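PDB 2RKV: trichothecene 3-O-acetyltransferase from Gibberella zeae, which probably acetylates the 3-hydroxyl of trichothecene mycotoxins such as T-2 toxin and deoxynivalenol, using acetyl-coenzyme A as the donor, as a member of the BAHD acyltransferase superfamily. Local coordinates for residues I19-S24 and S378-V383; P135-Q140 and G157-V162; L148-N153 and Y388-G393. All coordinates share one frame; numbering follows the deposited sequence. Where two conformers were deposited one is given.

Contact 1 of 3, residues I19-S24 and S378-V383; sequences IYTQIS and SSWAKV. With COA (coenzyme A), chain B.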
loop_
_atom_site.group_PDB
_atom_site.type_symbol
_atom_site.label_atom_id
_atom_site.label_comp_id
_atom_site.label_asym_id
_atom_site.label_seq_id
_atom_site.Cartn_x
_atom_site.Cartn_y
_atom_site.Cartn_z
ATOM N N ILE A 19 2.729 -2.843 11.260
ATOM C CA ILE A 19 2.168 -1.779 10.427
ATOM C C ILE A 19 0.700 -2.039 10.093
ATOM O O ILE A 19 0.302 -3.187 9.900
ATOM C CB ILE A 19 2.970 -1.652 9.102
ATOM C CG1 ILE A 19 4.369 -1.079 9.368
ATOM C CG2 ILE A 19 2.229 -0.792 8.077
ATOM C CD1 ILE A 19 5.293 -1.146 8.147
ATOM N N TYR A 20 -0.081 -0.962 10.029
ATOM C CA TYR A 20 -1.418 -0.986 9.445
ATOM C C TYR A 20 -1.483 -0.160 8.166
ATOM O O TYR A 20 -1.066 1.008 8.145
ATOM C CB TYR A 20 -2.460 -0.478 10.442
ATOM C CG TYR A 20 -2.899 -1.544 11.413
ATOM C CD1 TYR A 20 -2.158 -1.822 12.559
ATOM C CD2 TYR A 20 -4.050 -2.295 11.165
ATOM C CE1 TYR A 20 -2.562 -2.821 13.451
ATOM C CE2 TYR A 20 -4.467 -3.291 12.053
ATOM C CZ TYR A 20 -3.718 -3.553 13.181
ATOM O OH TYR A 20 -4.133 -4.539 14.047
ATOM N N THR A 21 -2.006 -0.769 7.101
ATOM C CA THR A 21 -2.276 -0.056 5.850
ATOM C C THR A 21 -3.636 0.625 5.931
ATOM O O THR A 21 -4.642 -0.041 6.191
ATOM C CB THR A 21 -2.291 -1.011 4.638
ATOM O OG1 THR A 21 -1.041 -1.711 4.563
ATOM C CG2 THR A 21 -2.539 -0.236 3.334
ATOM N N GLN A 22 -3.666 1.939 5.698
ATOM C CA GLN A 22 -4.914 2.710 5.734
ATOM C C GLN A 22 -5.319 3.182 4.345
ATOM O O GLN A 22 -4.475 3.525 3.523
ATOM C CB GLN A 22 -4.777 3.952 6.625
ATOM C CG GLN A 22 -4.196 3.699 8.010
ATOM C CD GLN A 22 -3.623 4.962 8.616
ATOM O OE1 GLN A 22 -3.132 5.841 7.896
ATOM N NE2 GLN A 22 -3.665 5.059 9.942
ATOM N N ILE A 23 -6.623 3.218 4.091
ATOM C CA ILE A 23 -7.152 3.850 2.889
ATOM C C ILE A 23 -8.488 4.485 3.263
ATOM O O ILE A 23 -9.243 3.918 4.069
ATOM C CB ILE A 23 -7.279 2.841 1.700
ATOM C CG1 ILE A 23 -7.595 3.546 0.369
ATOM C CG2 ILE A 23 -8.291 1.718 2.032
ATOM C CD1 ILE A 23 -6.432 4.349 -0.222
ATOM N N SER A 24 -8.753 5.668 2.709
ATOM C CA SER A 24 -10.002 6.379 2.950
ATOM C C SER A 24 -10.781 6.582 1.666
ATOM O O SER A 24 -10.203 6.911 0.620
ATOM C CB SER A 24 -9.749 7.745 3.612
ATOM O OG SER A 24 -9.071 7.591 4.853
ATOM N N SER A 378 5.009 1.870 -3.688
ATOM C CA SER A 378 3.968 0.854 -3.841
ATOM C C SER A 378 2.782 1.411 -4.599
ATOM O O SER A 378 2.134 2.357 -4.150
ATOM C CB SER A 378 3.509 0.296 -2.495
ATOM O OG SER A 378 2.517 -0.708 -2.690
ATOM N N SER A 379 2.496 0.807 -5.750
ATOM C CA SER A 379 1.381 1.238 -6.567
ATOM C C SER A 379 0.095 0.496 -6.234
ATOM O O SER A 379 0.019 -0.735 -6.356
ATOM C CB SER A 379 1.692 1.042 -8.043
ATOM O OG SER A 379 0.550 1.335 -8.823
ATOM N N TRP A 380 -0.912 1.263 -5.838
ATOM C CA TRP A 380 -2.253 0.725 -5.622
ATOM C C TRP A 380 -3.158 1.033 -6.807
ATOM O O TRP A 380 -4.386 0.915 -6.713
ATOM C CB TRP A 380 -2.851 1.311 -4.334
ATOM C CG TRP A 380 -2.053 1.024 -3.096
ATOM C CD1 TRP A 380 -1.098 0.052 -2.928
ATOM C CD2 TRP A 380 -2.175 1.689 -1.835
ATOM N NE1 TRP A 380 -0.610 0.088 -1.639
ATOM C CE2 TRP A 380 -1.258 1.080 -0.948
ATOM C CE3 TRP A 380 -2.973 2.744 -1.367
ATOM C CZ2 TRP A 380 -1.110 1.496 0.385
ATOM C CZ3 TRP A 380 -2.831 3.157 -0.035
ATOM C CH2 TRP A 380 -1.905 2.529 0.822
ATOM N N ALA A 381 -2.547 1.409 -7.933
ATOM C CA ALA A 381 -3.290 1.924 -9.087
ATOM C C ALA A 381 -4.405 0.999 -9.577
ATOM O O ALA A 381 -5.458 1.472 -10.006
ATOM C CB ALA A 381 -2.340 2.254 -10.239
ATOM N N LYS A 382 -4.148 -0.304 -9.506
ATOM C CA LYS A 382 -5.020 -1.309 -10.119
ATOM C C LYS A 382 -6.053 -1.903 -9.165
ATOM O O LYS A 382 -6.810 -2.785 -9.563
ATOM C CB LYS A 382 -4.176 -2.431 -10.737
ATOM N N VAL A 383 -6.077 -1.456 -7.911
ATOM C CA VAL A 383 -7.082 -1.993 -6.978
ATOM C C VAL A 383 -8.458 -1.381 -7.250
ATOM O O VAL A 383 -8.568 -0.328 -7.897
ATOM C CB VAL A 383 -6.654 -1.923 -5.484
ATOM C CG1 VAL A 383 -5.318 -2.639 -5.282
ATOM C CG2 VAL A 383 -6.595 -0.506 -4.976
HETATM N N1A COA B . 2.028 -4.880 -25.962
HETATM C C2A COA B . 1.999 -3.629 -25.380
HETATM N N3A COA B . 1.678 -3.489 -24.044
HETATM C C4A COA B . 1.395 -4.598 -23.310
HETATM C C5A COA B . 1.425 -5.872 -23.881
HETATM C C6A COA B . 1.745 -6.017 -25.229
HETATM N N6A COA B . 1.518 -7.181 -25.846
HETATM N N7A COA B . 1.107 -6.775 -22.919
HETATM C C8A COA B . 0.878 -6.106 -21.763
HETATM N N9A COA B . 1.054 -4.761 -21.993
HETATM C C1B COA B . 0.861 -3.665 -21.034
HETATM C C2B COA B . -0.619 -3.476 -20.775
HETATM O O2B COA B . -1.227 -2.746 -21.802
HETATM C C3B COA B . -0.581 -2.733 -19.461
HETATM O O3B COA B . -0.163 -1.422 -19.691
HETATM P P3B COA B . -1.154 -0.195 -19.488
HETATM O O7A COA B . -1.673 -0.245 -18.067
HETATM O O8A COA B . -2.259 -0.377 -20.497
HETATM O O9A COA B . -0.385 1.067 -19.764
HETATM C C4B COA B . 0.603 -3.344 -18.765
HETATM O O4B COA B . 1.415 -3.951 -19.761
HETATM C C5B COA B . 0.158 -4.345 -17.728
HETATM O O5B COA B . 1.356 -4.585 -17.062
HETATM P P1A COA B . 1.369 -5.215 -15.603
HETATM O O1A COA B . 0.349 -6.347 -15.499
HETATM O O2A COA B . 2.782 -5.634 -15.270
HETATM O O3A COA B . 0.764 -4.097 -14.634
HETATM P P2A COA B . 1.272 -2.599 -14.437
HETATM O O4A COA B . 0.069 -1.691 -14.536
HETATM O O5A COA B . 2.434 -2.237 -15.317
HETATM O O6A COA B . 1.786 -2.619 -12.929
HETATM C CBP COA B . 2.932 -3.509 -11.049
HETATM C CCP COA B . 2.984 -3.275 -12.558
HETATM C CDP COA B . 2.814 -2.162 -10.332
HETATM C CEP COA B . 4.237 -4.161 -10.597
HETATM C CAP COA B . 1.715 -4.404 -10.770
HETATM O OAP COA B . 1.836 -5.649 -11.431
HETATM C C9P COA B . 1.545 -4.682 -9.313
HETATM O O9P COA B . 2.192 -5.790 -8.756
HETATM N N8P COA B . 0.772 -3.832 -8.651
HETATM C C7P COA B . 0.540 -3.929 -7.232
HETATM C C6P COA B . 1.738 -3.398 -6.459
HETATM C C5P COA B . 1.381 -3.507 -5.007
HETATM O O5P COA B . 0.916 -4.577 -4.562
HETATM N N4P COA B . 1.583 -2.421 -4.272
#
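T21 and I23, two residues apart on strand 20-28, both direct their side chains at the six-membered ring of W380, which projects from the loop just after strand 375-379. The backbones stay far apart, with the CA atoms of I23 and W380 10.3 Å from each other, so the indole spans the gap. The T21 side chain comes from the opposite direction to the indole, and its CG2 lies 3.7 Å from W380 CZ2; chi1 of -57° leaves OG1 beside the backbone N and sets this methyl anti to it. In the conformer given here, the I23 side chain slides past that of W380 in the opposite direction, and its CD1 packs 3.8 Å from W380 CZ3. Between these two methyls, Q22 O approaches CH2 at 3.9 Å. All three approaches are oblique to the indole plane. M161 of helix 161-176 touches I23 and W380, and Y413 meets the indole with its ring plane turned about 45°, so this end of the contact is densely packed and buried.

The other end of 378-383 is looser. A type I turn from W380 to V383 closes through V383 N to W380 O, and S379 OG accepts from A381 N (3.2 Å, 161°) in an ST turn while also bonding D262. Beyond it A381 is partly exposed, and K382 is exposed, with nothing modelled past CB. On the cofactor side, coenzyme A N4P donates to S379 O at 3.1 Å and lies near the indole plane, at the ring edge by CD1. The tryptophan therefore touches both the N-terminal sheet and the pantetheine arm, an arrangement consistent with the BAHD fold, in which the active-site channel runs between two domains.

Contact 2 of 3, residues P135-Q140 and G157-V162; sequences PVILLQ and GAMDMV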
loop_
_atom_site.group_PDB
_atom_site.type_symbol
_atom_site.label_atom_id
_atom_site.label_comp_id
_atom_site.label_asym_id
_atom_site.label_seq_id
_atom_site.Cartn_x
_atom_site.Cartn_y
_atom_site.Cartn_z
ATOM N N PRO A 135 -6.027 -6.242 15.726
ATOM C CA PRO A 135 -7.163 -6.699 14.923
ATOM C C PRO A 135 -6.782 -6.837 13.445
ATOM O O PRO A 135 -5.982 -6.047 12.928
ATOM C CB PRO A 135 -8.191 -5.580 15.099
ATOM C CG PRO A 135 -7.811 -4.937 16.437
ATOM C CD PRO A 135 -6.319 -4.978 16.434
ATOM N N VAL A 136 -7.342 -7.840 12.782
ATOM C CA VAL A 136 -7.065 -8.076 11.371
ATOM C C VAL A 136 -7.475 -6.858 10.534
ATOM O O VAL A 136 -6.713 -6.395 9.674
ATOM C CB VAL A 136 -7.781 -9.353 10.873
ATOM C CG1 VAL A 136 -7.790 -9.418 9.346
ATOM C CG2 VAL A 136 -7.099 -10.574 11.446
ATOM N N ILE A 137 -8.681 -6.360 10.785
ATOM C CA ILE A 137 -9.161 -5.138 10.126
ATOM C C ILE A 137 -9.870 -4.228 11.112
ATOM O O ILE A 137 -10.456 -4.686 12.088
ATOM C CB ILE A 137 -10.093 -5.395 8.904
ATOM C CG1 ILE A 137 -11.229 -6.368 9.239
ATOM C CG2 ILE A 137 -9.298 -5.845 7.687
ATOM C CD1 ILE A 137 -12.412 -6.265 8.279
ATOM N N LEU A 138 -9.773 -2.922 10.870
ATOM C CA LEU A 138 -10.457 -1.923 11.681
ATOM C C LEU A 138 -11.082 -0.902 10.750
ATOM O O LEU A 138 -10.497 -0.571 9.719
ATOM C CB LEU A 138 -9.485 -1.218 12.633
ATOM C CG LEU A 138 -8.865 -2.028 13.775
ATOM C CD1 LEU A 138 -7.716 -1.261 14.403
ATOM C CD2 LEU A 138 -9.904 -2.367 14.840
ATOM N N LEU A 139 -12.264 -0.406 11.112
ATOM C CA LEU A 139 -13.001 0.537 10.257
ATOM C C LEU A 139 -13.376 1.807 11.023
ATOM O O LEU A 139 -13.558 1.775 12.236
ATOM C CB LEU A 139 -14.259 -0.145 9.721
ATOM C CG LEU A 139 -13.829 -1.414 8.967
ATOM C CD1 LEU A 139 -14.254 -2.692 9.699
ATOM C CD2 LEU A 139 -14.208 -1.393 7.499
ATOM N N GLN A 140 -13.480 2.923 10.307
ATOM C CA GLN A 140 -13.970 4.164 10.894
ATOM C C GLN A 140 -14.889 4.862 9.903
ATOM O O GLN A 140 -14.538 5.038 8.728
ATOM C CB GLN A 140 -12.813 5.075 11.323
ATOM C CG GLN A 140 -13.262 6.327 12.104
ATOM C CD GLN A 140 -12.205 6.818 13.069
ATOM O OE1 GLN A 140 -11.631 6.034 13.822
ATOM N NE2 GLN A 140 -11.949 8.128 13.057
ATOM N N GLY A 157 0.741 -7.754 8.194
ATOM C CA GLY A 157 1.142 -9.171 8.195
ATOM C C GLY A 157 0.023 -10.050 7.640
ATOM O O GLY A 157 0.275 -11.085 7.019
ATOM N N ALA A 158 -1.214 -9.616 7.862
ATOM C CA ALA A 158 -2.403 -10.362 7.425
ATOM C C ALA A 158 -2.821 -10.068 5.992
ATOM O O ALA A 158 -3.532 -10.865 5.375
ATOM C CB ALA A 158 -3.570 -10.091 8.365
ATOM N N MET A 159 -2.396 -8.925 5.456
ATOM C CA MET A 159 -2.819 -8.543 4.109
ATOM C C MET A 159 -1.955 -7.459 3.503
ATOM O O MET A 159 -1.569 -6.518 4.189
ATOM C CB MET A 159 -4.286 -8.076 4.108
ATOM C CG MET A 159 -4.568 -6.815 4.930
ATOM S SD MET A 159 -6.349 -6.502 5.130
ATOM C CE MET A 159 -6.729 -7.751 6.360
ATOM N N ASP A 160 -1.667 -7.603 2.209
ATOM C CA ASP A 160 -1.164 -6.481 1.426
ATOM C C ASP A 160 -2.382 -5.699 0.912
ATOM O O ASP A 160 -3.532 -6.044 1.239
ATOM C CB ASP A 160 -0.236 -6.968 0.292
ATOM C CG ASP A 160 -0.876 -8.052 -0.581
ATOM O OD1 ASP A 160 -2.116 -8.034 -0.751
ATOM O OD2 ASP A 160 -0.139 -8.910 -1.123
ATOM N N MET A 161 -2.164 -4.644 0.129
ATOM C CA MET A 161 -3.306 -3.853 -0.336
ATOM C C MET A 161 -4.192 -4.613 -1.331
ATOM O O MET A 161 -5.399 -4.356 -1.417
ATOM C CB MET A 161 -2.865 -2.488 -0.886
ATOM C CG MET A 161 -4.004 -1.646 -1.433
ATOM S SD MET A 161 -5.334 -1.381 -0.234
ATOM C CE MET A 161 -4.823 0.185 0.485
ATOM N N VAL A 162 -3.609 -5.559 -2.073
ATOM C CA VAL A 162 -4.414 -6.386 -2.982
ATOM C C VAL A 162 -5.374 -7.243 -2.139
ATOM O O VAL A 162 -6.571 -7.318 -2.434
ATOM C CB VAL A 162 -3.543 -7.249 -3.915
ATOM C CG1 VAL A 162 -4.389 -8.266 -4.707
ATOM C CG2 VAL A 162 -2.755 -6.333 -4.881
#
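The backbones of V136 and A158 approach to 6.5 Å between CA atoms, where the residue leading into strand 137-144 passes a loop that is helical in its backbone angles at G157 and A158 and then extends at M159. That loop carries the HXXXD motif of BAHD acyltransferases, here H156 to D160, and the contact packs its middle residues against the strand. A158 CB lies 4.4 Å from V136 CG1, a light touch. M159 does more: its CG sits in the crowded position between backbone N and carbonyl carbon (chi1 64°), and the chain bends at chi3 (76°) to bring CE up against two neighbours that lie side by side. CE lies 3.6 Å from V136 CG1, the two side chains running obliquely to each other, while the M159 and I137 side chains cross at about a right angle.

D160, the last residue of the motif, takes no part in this apolar cluster. Its OD1 caps helix 161-176 by accepting from G163 N, and OD2 bonds L309 N and pairs with R296 in a salt bridge, which fits the structural role usually given to this aspartate in the family. The closest carbons across the contact, in the I137 conformer given here, are I137 CG2 and M159 CE, 3.5 Å apart.

Contact 3 of 3, residues L148-N153 and Y388-G393; sequences LILTVN and YDFGLG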
loop_
_atom_site.group_PDB
_atom_site.type_symbol
_atom_site.label_atom_id
_atom_site.label_comp_id
_atom_site.label_asym_id
_atom_site.label_seq_id
_atom_site.Cartn_x
_atom_site.Cartn_y
_atom_site.Cartn_z
ATOM N N LEU A 148 -19.086 11.816 3.964
ATOM C CA LEU A 148 -18.721 10.674 4.784
ATOM C C LEU A 148 -17.326 10.244 4.364
ATOM O O LEU A 148 -17.049 10.138 3.163
ATOM C CB LEU A 148 -19.705 9.522 4.542
ATOM C CG LEU A 148 -19.379 8.163 5.165
ATOM C CD1 LEU A 148 -19.711 8.176 6.649
ATOM C CD2 LEU A 148 -20.141 7.046 4.442
ATOM N N ILE A 149 -16.448 10.013 5.335
ATOM C CA ILE A 149 -15.152 9.396 5.045
ATOM C C ILE A 149 -15.124 8.026 5.689
ATOM O O ILE A 149 -15.227 7.907 6.912
ATOM C CB ILE A 149 -13.950 10.247 5.555
ATOM C CG1 ILE A 149 -13.934 11.617 4.875
ATOM C CG2 ILE A 149 -12.618 9.492 5.332
ATOM C CD1 ILE A 149 -12.977 12.603 5.527
ATOM N N LEU A 150 -14.994 6.998 4.853
ATOM C CA LEU A 150 -14.845 5.636 5.332
ATOM C C LEU A 150 -13.368 5.289 5.299
ATOM O O LEU A 150 -12.743 5.372 4.247
ATOM C CB LEU A 150 -15.621 4.658 4.440
ATOM C CG LEU A 150 -15.295 3.166 4.625
ATOM C CD1 LEU A 150 -15.573 2.693 6.056
ATOM C CD2 LEU A 150 -16.044 2.308 3.620
ATOM N N THR A 151 -12.813 4.895 6.442
ATOM C CA THR A 151 -11.404 4.514 6.489
ATOM C C THR A 151 -11.274 3.050 6.888
ATOM O O THR A 151 -11.926 2.594 7.825
ATOM C CB THR A 151 -10.605 5.406 7.455
ATOM O OG1 THR A 151 -10.728 6.776 7.046
ATOM C CG2 THR A 151 -9.107 4.995 7.487
ATOM N N VAL A 152 -10.436 2.320 6.153
ATOM C CA VAL A 152 -10.194 0.916 6.466
ATOM C C VAL A 152 -8.716 0.714 6.763
ATOM O O VAL A 152 -7.868 1.103 5.952
ATOM C CB VAL A 152 -10.594 -0.007 5.294
ATOM C CG1 VAL A 152 -10.431 -1.461 5.690
ATOM C CG2 VAL A 152 -12.034 0.278 4.824
ATOM N N ASN A 153 -8.429 0.115 7.922
ATOM C CA ASN A 153 -7.086 -0.309 8.330
ATOM C C ASN A 153 -6.973 -1.811 8.186
ATOM O O ASN A 153 -7.862 -2.538 8.626
ATOM C CB ASN A 153 -6.845 0.004 9.810
ATOM C CG ASN A 153 -6.482 1.451 10.057
ATOM O OD1 ASN A 153 -6.994 2.354 9.404
ATOM N ND2 ASN A 153 -5.578 1.671 11.002
ATOM N N TYR A 388 -16.799 0.573 -5.225
ATOM C CA TYR A 388 -17.626 0.064 -4.103
ATOM C C TYR A 388 -18.540 1.130 -3.504
ATOM O O TYR A 388 -18.090 2.237 -3.206
ATOM C CB TYR A 388 -16.776 -0.582 -2.989
ATOM C CG TYR A 388 -15.648 -1.479 -3.495
ATOM C CD1 TYR A 388 -15.794 -2.234 -4.664
ATOM C CD2 TYR A 388 -14.444 -1.559 -2.802
ATOM C CE1 TYR A 388 -14.740 -3.028 -5.149
ATOM C CE2 TYR A 388 -13.393 -2.354 -3.263
ATOM C CZ TYR A 388 -13.554 -3.089 -4.431
ATOM O OH TYR A 388 -12.517 -3.867 -4.898
ATOM N N ASP A 389 -19.811 0.771 -3.316
ATOM C CA ASP A 389 -20.817 1.698 -2.778
ATOM C C ASP A 389 -21.329 1.264 -1.403
ATOM O O ASP A 389 -22.006 2.029 -0.722
ATOM C CB ASP A 389 -21.990 1.845 -3.746
ATOM C CG ASP A 389 -22.673 0.519 -4.040
ATOM O OD1 ASP A 389 -23.414 0.025 -3.177
ATOM O OD2 ASP A 389 -22.475 -0.028 -5.148
ATOM N N PHE A 390 -21.032 0.023 -1.020
ATOM C CA PHE A 390 -21.440 -0.511 0.293
ATOM C C PHE A 390 -22.947 -0.445 0.588
ATOM O O PHE A 390 -23.348 -0.432 1.753
ATOM C CB PHE A 390 -20.645 0.151 1.431
ATOM C CG PHE A 390 -19.158 -0.013 1.297
ATOM C CD1 PHE A 390 -18.405 0.949 0.624
ATOM C CD2 PHE A 390 -18.521 -1.136 1.818
ATOM C CE1 PHE A 390 -17.018 0.792 0.474
ATOM C CE2 PHE A 390 -17.145 -1.308 1.682
ATOM C CZ PHE A 390 -16.392 -0.337 1.008
ATOM N N GLY A 391 -23.775 -0.402 -0.457
ATOM C CA GLY A 391 -25.233 -0.314 -0.273
ATOM C C GLY A 391 -25.674 0.935 0.480
ATOM O O GLY A 391 -26.786 0.983 1.034
ATOM N N LEU A 392 -24.826 1.964 0.483
ATOM C CA LEU A 392 -25.109 3.166 1.275
ATOM C C LEU A 392 -26.015 4.158 0.558
ATOM O O LEU A 392 -26.513 5.094 1.181
ATOM C CB LEU A 392 -23.809 3.861 1.719
ATOM C CG LEU A 392 -22.817 3.025 2.528
ATOM C CD1 LEU A 392 -21.545 3.827 2.827
ATOM C CD2 LEU A 392 -23.449 2.450 3.806
ATOM N N GLY A 393 -26.219 3.957 -0.745
ATOM C CA GLY A 393 -27.052 4.852 -1.558
ATOM C C GLY A 393 -26.427 6.210 -1.845
ATOM O O GLY A 393 -27.133 7.173 -2.174
#
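The loop that carries F390 against L150 reads D389-F390-G391-L392-G393, matching in sequence and setting the second conserved signature of BAHD acyltransferases, the DFGWG motif, with leucine in the tryptophan position. It packs against strand 147-155, on the side from which L148 and L150 point at it. L150 CD2 stands over one face of the F390 ring: it is 3.9 Å from the centroid and 23° off the ring normal, a CH-pi contact displaced toward the rim, where CE1 is nearest. The leucine arm reaches this far because CG is anti to the backbone N (chi1 166°). Farther along, L148 CD2 meets L392 CD1 at 3.9 Å, the two side chains crossing at about a right angle. I38 of helix 35-52 touches both of these leucines, and I168 of helix 161-176 packs on F390.

A type I' turn from D389 to L392 presents the F390 and L392 side chains to the strand. It is closed by L392 N to D389 O (3.1 Å), with F390 and G391 at its two positive-phi positions. D389 OD1 accepts from G391 N (2.8 Å), on the anti side of the carboxylate, forming an Asx turn. Salt bridges with R176 and K396 also hold the carboxylate. These bonds and contacts are those of an ordered loop held against the sheet, as expected of the DFGWG-type loop of the BAHD fold, which lies away from the acyl-transfer site.

Overall arrangement
All three contacts reach one mixed sheet, in which strand 147-155 of contact 3 lies between strand 137-144 of contact 2 and strand 20-28 of contact 1. Backbone bonds join them: V152 N to I23 O at 2.9 Å and N153 N to L138 O at 2.8 Å. Y20 OH also bonds P135 O (2.6 Å), and M161, just past the HXXXD segment, packs its CE 3.7 Å from T21 CG2. The centres of contacts 1 and 2 are about 10 Å apart, with contact 3 about 15 Å from each. Contact 1 borders the pocket, the T21 side chain being about 5 Å from the bound T-2 toxin; that of M159 is about 9 Å away.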